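Local coordinates for fibronectin type III domain-containing protein (Simiduia agarivorans, PDB 6P2K), which probably hydrolyses xyloglucan or related beta-glucans as a family 74 glycoside hydrolase, this chain being its part built from two seven-bladed beta-propellers, at residues 271-276 / 339-344; 376-381 / 391-396; 611-616 / 633-638. One frame throughout, in Å; residues are numbered along the deposited sequence.

Contact 1: 271-276 / 339-344; sequences DPRSTG and TPVTGG
R273 reaches across to the backbone of T339 and closes the end of its guanidinium on one carbonyl oxygen with two nitrogens. NH1 makes the shorter and straighter bond to T339 O, 2.9 Å with 160° at the hydrogen, while NH2 meets the same oxygen at 3.3 Å with more bend. T339 O lies close to the guanidinium plane. Both nitrogens come to it from the same face of the carbonyl, NH1 merely tilted from the carbonyl plane and NH2 well above it. NH2 has two further weak bonds, to P340 O and to T339 OG1, the latter engaged more strongly with A346 O. The methyl CG1 of V341 sits over the centre of one guanidinium face, 3.8 Å above the plane, and also packs on R273 CG at 3.6 Å. P272 CG touches that same V341 CG1 at 4.0 Å.

What sets the arginine is D271. Its OD1 takes a salt bridge from R273 NH1 at 3.0 Å, on the syn side of the carboxylate and in the guanidinium plane, and the backbone N of R273 at 2.9 Å from the opposite face. The second of these bonds makes an Asx turn, set inside a type I beta turn from D271 to S274. D271 OD2 is in turn bridged to R347. An alanine in place of R273 would probably leave T339 O without its paired donors, D271 OD1 without its salt bridge and V341 CG1 without the flat group beneath it. The loops after strands 265-270 and 336-338, from successive sheets, are joined at the surface by an arginine whose charge probably shares the D271 carboxylate with R347, the T339 and P340 carbonyls taking up part of the rest.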
loop_
_atom_site.group_PDB
_atom_site.type_symbol
_atom_site.label_atom_id
_atom_site.label_comp_id
_atom_site.label_asym_id
_atom_site.label_seq_id
_atom_site.Cartn_x
_atom_site.Cartn_y
_atom_site.Cartn_z
ATOM N N ASP B 271 -49.434 28.463 -17.295
ATOM C CA ASP B 271 -49.754 28.400 -15.875
ATOM C C ASP B 271 -51.197 28.842 -15.659
ATOM O O ASP B 271 -51.553 29.970 -16.039
ATOM C CB ASP B 271 -48.783 29.293 -15.093
ATOM C CG ASP B 271 -48.936 29.174 -13.577
ATOM O OD1 ASP B 271 -49.893 28.533 -13.095
ATOM O OD2 ASP B 271 -48.080 29.733 -12.858
ATOM N N PRO B 272 -52.058 28.003 -15.074
ATOM C CA PRO B 272 -53.441 28.433 -14.817
ATOM C C PRO B 272 -53.532 29.631 -13.894
ATOM O O PRO B 272 -54.613 30.222 -13.781
ATOM C CB PRO B 272 -54.089 27.192 -14.189
ATOM C CG PRO B 272 -52.945 26.411 -13.630
ATOM C CD PRO B 272 -51.808 26.637 -14.582
ATOM N N ARG B 273 -52.436 30.004 -13.232
ATOM C CA ARG B 273 -52.406 31.200 -12.406
ATOM C C ARG B 273 -52.298 32.477 -13.229
ATOM O O ARG B 273 -52.616 33.557 -12.716
ATOM C CB ARG B 273 -51.237 31.114 -11.421
ATOM C CG ARG B 273 -51.426 30.047 -10.354
ATOM C CD ARG B 273 -50.104 29.495 -9.849
ATOM N NE ARG B 273 -50.304 28.347 -8.964
ATOM C CZ ARG B 273 -50.477 27.096 -9.381
ATOM N NH1 ARG B 273 -50.466 26.813 -10.676
ATOM N NH2 ARG B 273 -50.657 26.121 -8.499
ATOM N N SER B 274 -51.861 32.382 -14.487
ATOM C CA SER B 274 -51.690 33.556 -15.346
ATOM C C SER B 274 -53.049 33.989 -15.896
ATOM O O SER B 274 -53.368 33.835 -17.076
ATOM C CB SER B 274 -50.703 33.259 -16.465
ATOM O OG SER B 274 -49.474 32.786 -15.944
ATOM N N THR B 275 -53.856 34.560 -15.003
ATOM C CA THR B 275 -55.209 34.983 -15.340
ATOM C C THR B 275 -55.273 36.373 -15.963
ATOM O O THR B 275 -56.334 36.759 -16.463
ATOM C CB THR B 275 -56.094 34.953 -14.091
ATOM O OG1 THR B 275 -55.460 35.698 -13.042
ATOM C CG2 THR B 275 -56.309 33.522 -13.629
ATOM N N GLY B 276 -54.181 37.125 -15.948
ATOM C CA GLY B 276 -54.133 38.463 -16.523
ATOM C C GLY B 276 -53.504 38.475 -17.899
ATOM O O GLY B 276 -53.748 37.588 -18.723
ATOM N N THR B 339 -48.818 22.651 -11.395
ATOM C CA THR B 339 -49.810 22.105 -10.486
ATOM C C THR B 339 -51.126 22.872 -10.626
ATOM O O THR B 339 -51.131 24.054 -10.984
ATOM C CB THR B 339 -49.327 22.169 -9.037
ATOM O OG1 THR B 339 -49.028 23.526 -8.680
ATOM C CG2 THR B 339 -48.091 21.301 -8.835
ATOM N N PRO B 340 -52.256 22.216 -10.368
ATOM C CA PRO B 340 -53.538 22.928 -10.384
ATOM C C PRO B 340 -53.583 24.006 -9.312
ATOM O O PRO B 340 -52.786 24.027 -8.371
ATOM C CB PRO B 340 -54.567 21.825 -10.101
ATOM C CG PRO B 340 -53.872 20.543 -10.441
ATOM C CD PRO B 340 -52.420 20.768 -10.153
ATOM N N VAL B 341 -54.542 24.920 -9.470
ATOM C CA VAL B 341 -54.784 25.948 -8.464
ATOM C C VAL B 341 -55.825 25.521 -7.440
ATOM O O VAL B 341 -55.944 26.164 -6.384
ATOM C CB VAL B 341 -55.222 27.267 -9.130
ATOM C CG1 VAL B 341 -54.150 27.757 -10.082
ATOM C CG2 VAL B 341 -56.525 27.067 -9.877
ATOM N N THR B 342 -56.579 24.460 -7.713
ATOM C CA THR B 342 -57.611 23.973 -6.814
ATOM C C THR B 342 -57.062 22.875 -5.906
ATOM O O THR B 342 -55.921 22.430 -6.038
ATOM C CB THR B 342 -58.806 23.443 -7.609
ATOM O OG1 THR B 342 -58.342 22.529 -8.610
ATOM C CG2 THR B 342 -59.549 24.586 -8.279
ATOM N N GLY B 343 -57.902 22.444 -4.965
ATOM C CA GLY B 343 -57.611 21.294 -4.133
ATOM C C GLY B 343 -56.579 21.502 -3.049
ATOM O O GLY B 343 -56.199 20.528 -2.389
ATOM N N GLY B 344 -56.119 22.730 -2.830
ATOM C CA GLY B 344 -55.073 22.983 -1.861
ATOM C C GLY B 344 -53.665 22.819 -2.385
ATOM O O GLY B 344 -52.720 22.814 -1.585
#

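Contact 2: 376-381 / 391-396; sequences STPTSQ and PTYKGK
Y393 and P378 meet obliquely on one face of this antiparallel pair, the proline laying CB against CE2 of the tyrosine at 3.5 Å. CG of Y393 lies beside the backbone N, anti to the carbonyl carbon (chi1 -72°), on the face that P378 shares, and S376 OG touches CD2 at 3.6 Å. Y393 OH bonds to D322. P391 CB adds to this patch, 3.9 Å from P378 CB.

On the other face T377 CB packs on K394 CG at 3.9 Å. The polar contacts lie toward the two ends: K396, just past the strand, crosses T377 at about a right angle, and its NZ donates to T377 OG1 at 3.0 Å while keeping a salt bridge to E47; a water links the same hydroxyl to G395 O. Nearer the corner, T379 OG1 gives its proton to T392 OG1 at 2.7 Å and accepts from Q381 N in an ST turn. T392 OG1 is also bonded to S431.

Between the faces run the backbone bonds: T377 and K394 pair in both directions, T379 N binds T392 O, and T392 N binds Q381 O beyond the bend. N501 and E550 of a second subunit pack against P378, P391, S380 and Q381. This is an antiparallel hairpin with a corner at S380, its returning strand 388-395 continuing the pairing to strand 431-432 in the propeller.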
loop_
_atom_site.group_PDB
_atom_site.type_symbol
_atom_site.label_atom_id
_atom_site.label_comp_id
_atom_site.label_asym_id
_atom_site.label_seq_id
_atom_site.Cartn_x
_atom_site.Cartn_y
_atom_site.Cartn_z
ATOM N N SER B 376 -36.832 7.558 -6.690
ATOM C CA SER B 376 -35.968 6.671 -5.928
ATOM C C SER B 376 -35.533 7.376 -4.653
ATOM O O SER B 376 -35.575 8.606 -4.556
ATOM C CB SER B 376 -34.749 6.234 -6.748
ATOM O OG SER B 376 -34.051 7.353 -7.269
ATOM N N THR B 377 -35.103 6.581 -3.677
ATOM C CA THR B 377 -34.770 7.080 -2.348
ATOM C C THR B 377 -33.321 6.748 -2.022
ATOM O O THR B 377 -32.940 5.566 -2.069
ATOM C CB THR B 377 -35.702 6.474 -1.299
ATOM O OG1 THR B 377 -37.061 6.664 -1.707
ATOM C CG2 THR B 377 -35.484 7.134 0.059
ATOM N N PRO B 378 -32.487 7.725 -1.681
ATOM C CA PRO B 378 -31.092 7.417 -1.355
ATOM C C PRO B 378 -30.980 6.739 -0.000
ATOM O O PRO B 378 -31.748 7.017 0.923
ATOM C CB PRO B 378 -30.422 8.794 -1.337
ATOM C CG PRO B 378 -31.522 9.724 -0.911
ATOM C CD PRO B 378 -32.786 9.163 -1.542
ATOM N N THR B 379 -30.015 5.831 0.108
ATOM C CA THR B 379 -29.679 5.189 1.370
ATOM C C THR B 379 -28.370 5.761 1.901
ATOM O O THR B 379 -27.768 6.665 1.316
ATOM C CB THR B 379 -29.568 3.671 1.213
ATOM O OG1 THR B 379 -28.263 3.337 0.723
ATOM C CG2 THR B 379 -30.622 3.154 0.253
ATOM N N SER B 380 -27.924 5.203 3.022
ATOM C CA SER B 380 -26.687 5.644 3.645
ATOM C C SER B 380 -25.452 4.968 3.063
ATOM O O SER B 380 -24.335 5.347 3.429
ATOM C CB SER B 380 -26.758 5.403 5.154
ATOM O OG SER B 380 -26.845 4.019 5.446
ATOM N N GLN B 381 -25.618 3.986 2.178
ATOM C CA GLN B 381 -24.482 3.380 1.496
ATOM C C GLN B 381 -24.024 4.267 0.345
ATOM O O GLN B 381 -24.834 4.913 -0.323
ATOM C CB GLN B 381 -24.845 1.999 0.950
ATOM C CG GLN B 381 -25.472 1.049 1.951
ATOM C CD GLN B 381 -26.327 -0.010 1.270
ATOM O OE1 GLN B 381 -27.499 -0.191 1.606
ATOM N NE2 GLN B 381 -25.744 -0.705 0.298
ATOM N N PRO B 391 -24.816 7.827 -3.440
ATOM C CA PRO B 391 -25.603 6.877 -2.656
ATOM C C PRO B 391 -26.144 5.764 -3.538
ATOM O O PRO B 391 -26.264 5.901 -4.758
ATOM C CB PRO B 391 -26.745 7.730 -2.087
ATOM C CG PRO B 391 -26.407 9.159 -2.430
ATOM C CD PRO B 391 -25.515 9.109 -3.619
ATOM N N THR B 392 -26.457 4.640 -2.901
ATOM C CA THR B 392 -27.328 3.676 -3.549
ATOM C C THR B 392 -28.777 4.109 -3.353
ATOM O O THR B 392 -29.100 4.885 -2.450
ATOM C CB THR B 392 -27.107 2.267 -2.996
ATOM O OG1 THR B 392 -27.464 2.235 -1.607
ATOM C CG2 THR B 392 -25.648 1.851 -3.156
ATOM N N TYR B 393 -29.657 3.606 -4.215
ATOM C CA TYR B 393 -31.036 4.078 -4.257
ATOM C C TYR B 393 -31.999 2.903 -4.259
ATOM O O TYR B 393 -31.805 1.934 -5.002
ATOM C CB TYR B 393 -31.277 4.955 -5.490
ATOM C CG TYR B 393 -30.630 6.317 -5.400
ATOM C CD1 TYR B 393 -29.299 6.505 -5.758
ATOM C CD2 TYR B 393 -31.348 7.415 -4.947
ATOM C CE1 TYR B 393 -28.705 7.751 -5.668
ATOM C CE2 TYR B 393 -30.766 8.661 -4.855
ATOM C CZ TYR B 393 -29.445 8.827 -5.216
ATOM O OH TYR B 393 -28.868 10.074 -5.125
ATOM N N LYS B 394 -33.041 2.997 -3.438
ATOM C CA LYS B 394 -34.134 2.038 -3.448
ATOM C C LYS B 394 -35.367 2.674 -4.079
ATOM O O LYS B 394 -35.582 3.885 -3.981
ATOM C CB LYS B 394 -34.453 1.541 -2.033
ATOM C CG LYS B 394 -34.963 2.606 -1.077
ATOM C CD LYS B 394 -35.200 2.014 0.302
ATOM C CE LYS B 394 -35.737 3.053 1.264
ATOM N NZ LYS B 394 -35.845 2.504 2.644
ATOM N N GLY B 395 -36.177 1.843 -4.730
ATOM C CA GLY B 395 -37.313 2.352 -5.467
ATOM C C GLY B 395 -38.401 2.918 -4.574
ATOM O O GLY B 395 -38.528 2.589 -3.393
ATOM N N LYS B 396 -39.208 3.795 -5.166
ATOM C CA LYS B 396 -40.340 4.402 -4.482
ATOM C C LYS B 396 -41.659 3.715 -4.808
ATOM O O LYS B 396 -42.718 4.237 -4.455
ATOM C CB LYS B 396 -40.430 5.893 -4.814
ATOM C CG LYS B 396 -39.426 6.763 -4.063
ATOM C CD LYS B 396 -39.718 8.250 -4.275
ATOM C CE LYS B 396 -38.735 9.134 -3.521
ATOM N NZ LYS B 396 -38.904 9.035 -2.043
HETATM O O HOH W 1 -38.469 4.352 -1.200
#

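Contact 3: 611-616 / 633-638; sequences LASSGW and SFAKGG
S614 OG and K636 CG both lie between the backbone N and the carbonyl carbon of their own residues, at chi1 60° and 81°, which sets S614 OG beside the lysine chain. From there S614 OG lies 3.3 Å from K636 CG and the same distance from CE, a close contact with methylenes and not a bond to the amine. NZ itself turns off at the last torsion to N646 OD1. The same two residues pair through the backbone in both directions, with S614 N on K636 O at 3.0 Å and K636 N on S614 O at 3.1 Å.

L611 works at the other end. Its CG stands anti to the backbone N, and the two methyls part company: CD1 packs on G638 CA at 3.9 Å and CD2 on S633 OG at 3.7 Å. In the middle, A635 turns its CB toward the strand, where it touches S613 CB at 3.7 Å and comes still closer to S614 O. G638 N makes a weak, bent bond to A612 O.

The glycines matter here. G637 has a positive phi, and a CB on it would point toward the 611-616 strand and crowd A612 O. At G638 and G615 the backbone angles would press a CB against the preceding carbonyl oxygen.

V594 of strand 593-599 lies against L611, S613 and S633, and L651 of strand 648-653 also packs on L611. Strand 605-615 is the fourth of its sheet, and the short 637-638 adds itself as a fifth, whereas strand 628-634 just before it belongs to the next sheet, between strands 618-625 and 648-653. The contact therefore joins two consecutive propeller sheets.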
loop_
_atom_site.group_PDB
_atom_site.type_symbol
_atom_site.label_atom_id
_atom_site.label_comp_id
_atom_site.label_asym_id
_atom_site.label_seq_id
_atom_site.Cartn_x
_atom_site.Cartn_y
_atom_site.Cartn_z
ATOM N N LEU B 611 -32.626 -31.347 -30.576
ATOM C CA LEU B 611 -34.053 -31.062 -30.642
ATOM C C LEU B 611 -34.282 -30.031 -31.736
ATOM O O LEU B 611 -33.653 -28.971 -31.729
ATOM C CB LEU B 611 -34.588 -30.544 -29.300
ATOM C CG LEU B 611 -36.108 -30.339 -29.255
ATOM C CD1 LEU B 611 -36.839 -31.679 -29.305
ATOM C CD2 LEU B 611 -36.524 -29.541 -28.032
ATOM N N ALA B 612 -35.179 -30.341 -32.669
ATOM C CA ALA B 612 -35.490 -29.423 -33.764
ATOM C C ALA B 612 -36.548 -28.419 -33.303
ATOM O O ALA B 612 -37.680 -28.378 -33.789
ATOM C CB ALA B 612 -35.948 -30.195 -34.994
ATOM N N SER B 613 -36.155 -27.602 -32.328
ATOM C CA SER B 613 -36.996 -26.545 -31.794
ATOM C C SER B 613 -36.654 -25.224 -32.484
ATOM O O SER B 613 -35.799 -25.160 -33.373
ATOM C CB SER B 613 -36.829 -26.444 -30.274
ATOM O OG SER B 613 -35.467 -26.558 -29.908
ATOM N N SER B 614 -37.346 -24.159 -32.080
ATOM C CA SER B 614 -37.097 -22.833 -32.631
ATOM C C SER B 614 -37.754 -21.787 -31.737
ATOM O O SER B 614 -38.513 -22.107 -30.820
ATOM C CB SER B 614 -37.607 -22.721 -34.071
ATOM O OG SER B 614 -39.002 -22.957 -34.136
ATOM N N GLY B 615 -37.456 -20.520 -32.029
ATOM C CA GLY B 615 -37.964 -19.407 -31.249
ATOM C C GLY B 615 -36.863 -18.452 -30.834
ATOM O O GLY B 615 -35.802 -18.890 -30.381
ATOM N N TRP B 616 -37.099 -17.144 -30.975
ATOM C CA TRP B 616 -36.043 -16.168 -30.713
ATOM C C TRP B 616 -35.624 -16.153 -29.247
ATOM O O TRP B 616 -34.463 -15.853 -28.939
ATOM C CB TRP B 616 -36.494 -14.771 -31.148
ATOM C CG TRP B 616 -35.463 -13.694 -30.915
ATOM C CD1 TRP B 616 -35.586 -12.599 -30.105
ATOM C CD2 TRP B 616 -34.157 -13.612 -31.501
ATOM N NE1 TRP B 616 -34.439 -11.843 -30.152
ATOM C CE2 TRP B 616 -33.546 -12.443 -31.002
ATOM C CE3 TRP B 616 -33.445 -14.412 -32.402
ATOM C CZ2 TRP B 616 -32.257 -12.056 -31.371
ATOM C CZ3 TRP B 616 -32.165 -14.030 -32.766
ATOM C CH2 TRP B 616 -31.584 -12.862 -32.248
ATOM N N SER B 633 -36.546 -27.808 -22.261
ATOM C CA SER B 633 -36.595 -26.820 -23.329
ATOM C C SER B 633 -37.909 -26.058 -23.289
ATOM O O SER B 633 -38.981 -26.655 -23.139
ATOM C CB SER B 633 -36.432 -27.498 -24.697
ATOM O OG SER B 633 -36.877 -26.659 -25.755
ATOM N N PHE B 634 -37.820 -24.741 -23.439
ATOM C CA PHE B 634 -38.982 -23.872 -23.604
ATOM C C PHE B 634 -38.860 -23.239 -24.982
ATOM O O PHE B 634 -38.005 -22.373 -25.197
ATOM C CB PHE B 634 -39.052 -22.814 -22.506
ATOM C CG PHE B 634 -40.154 -21.804 -22.698
ATOM C CD1 PHE B 634 -41.451 -22.210 -22.973
ATOM C CD2 PHE B 634 -39.889 -20.445 -22.592
ATOM C CE1 PHE B 634 -42.462 -21.280 -23.144
ATOM C CE2 PHE B 634 -40.894 -19.510 -22.760
ATOM C CZ PHE B 634 -42.184 -19.926 -23.036
ATOM N N ALA B 635 -39.697 -23.684 -25.911
ATOM C CA ALA B 635 -39.558 -23.321 -27.314
ATOM C C ALA B 635 -40.804 -23.796 -28.045
ATOM O O ALA B 635 -41.667 -24.464 -27.471
ATOM C CB ALA B 635 -38.299 -23.942 -27.931
ATOM N N LYS B 636 -40.890 -23.442 -29.321
ATOM C CA LYS B 636 -41.881 -24.020 -30.211
ATOM C C LYS B 636 -41.236 -25.114 -31.053
ATOM O O LYS B 636 -40.012 -25.208 -31.159
ATOM C CB LYS B 636 -42.514 -22.948 -31.110
ATOM C CG LYS B 636 -41.705 -22.565 -32.337
ATOM C CD LYS B 636 -42.417 -21.480 -33.138
ATOM C CE LYS B 636 -41.946 -21.433 -34.586
ATOM N NZ LYS B 636 -43.085 -21.621 -35.538
ATOM N N GLY B 637 -42.080 -25.959 -31.637
ATOM C CA GLY B 637 -41.589 -27.027 -32.488
ATOM C C GLY B 637 -41.073 -28.220 -31.699
ATOM O O GLY B 637 -41.519 -28.512 -30.587
ATOM N N GLY B 638 -40.109 -28.917 -32.297
ATOM C CA GLY B 638 -39.555 -30.122 -31.713
ATOM C C GLY B 638 -39.563 -31.289 -32.678
ATOM O O GLY B 638 -38.820 -32.259 -32.497
HETATM O O HOH W 2 -36.461 -33.055 -32.781
#

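How the contacts relate
The three contacts follow one another along the chain and none touches another. Contacts 1 and 2 have centres 33 Å apart, with about 16 Å between nearest atoms, while contacts 2 and 3 are 41 Å apart centre to centre. Contacts 1 and 3 lie on opposite sides of the chain's centre, their own centres 58 Å apart. All three stand away from the zinc sites. Only contact 2 is met by another subunit; contact 1 is at the surface, where a glycerol, probably from the crystallisation liquor, lies about 4 Å from the V341 side chain. Contacts 2 and 3 involve strands of the propeller sheets, contact 1 the loops between them.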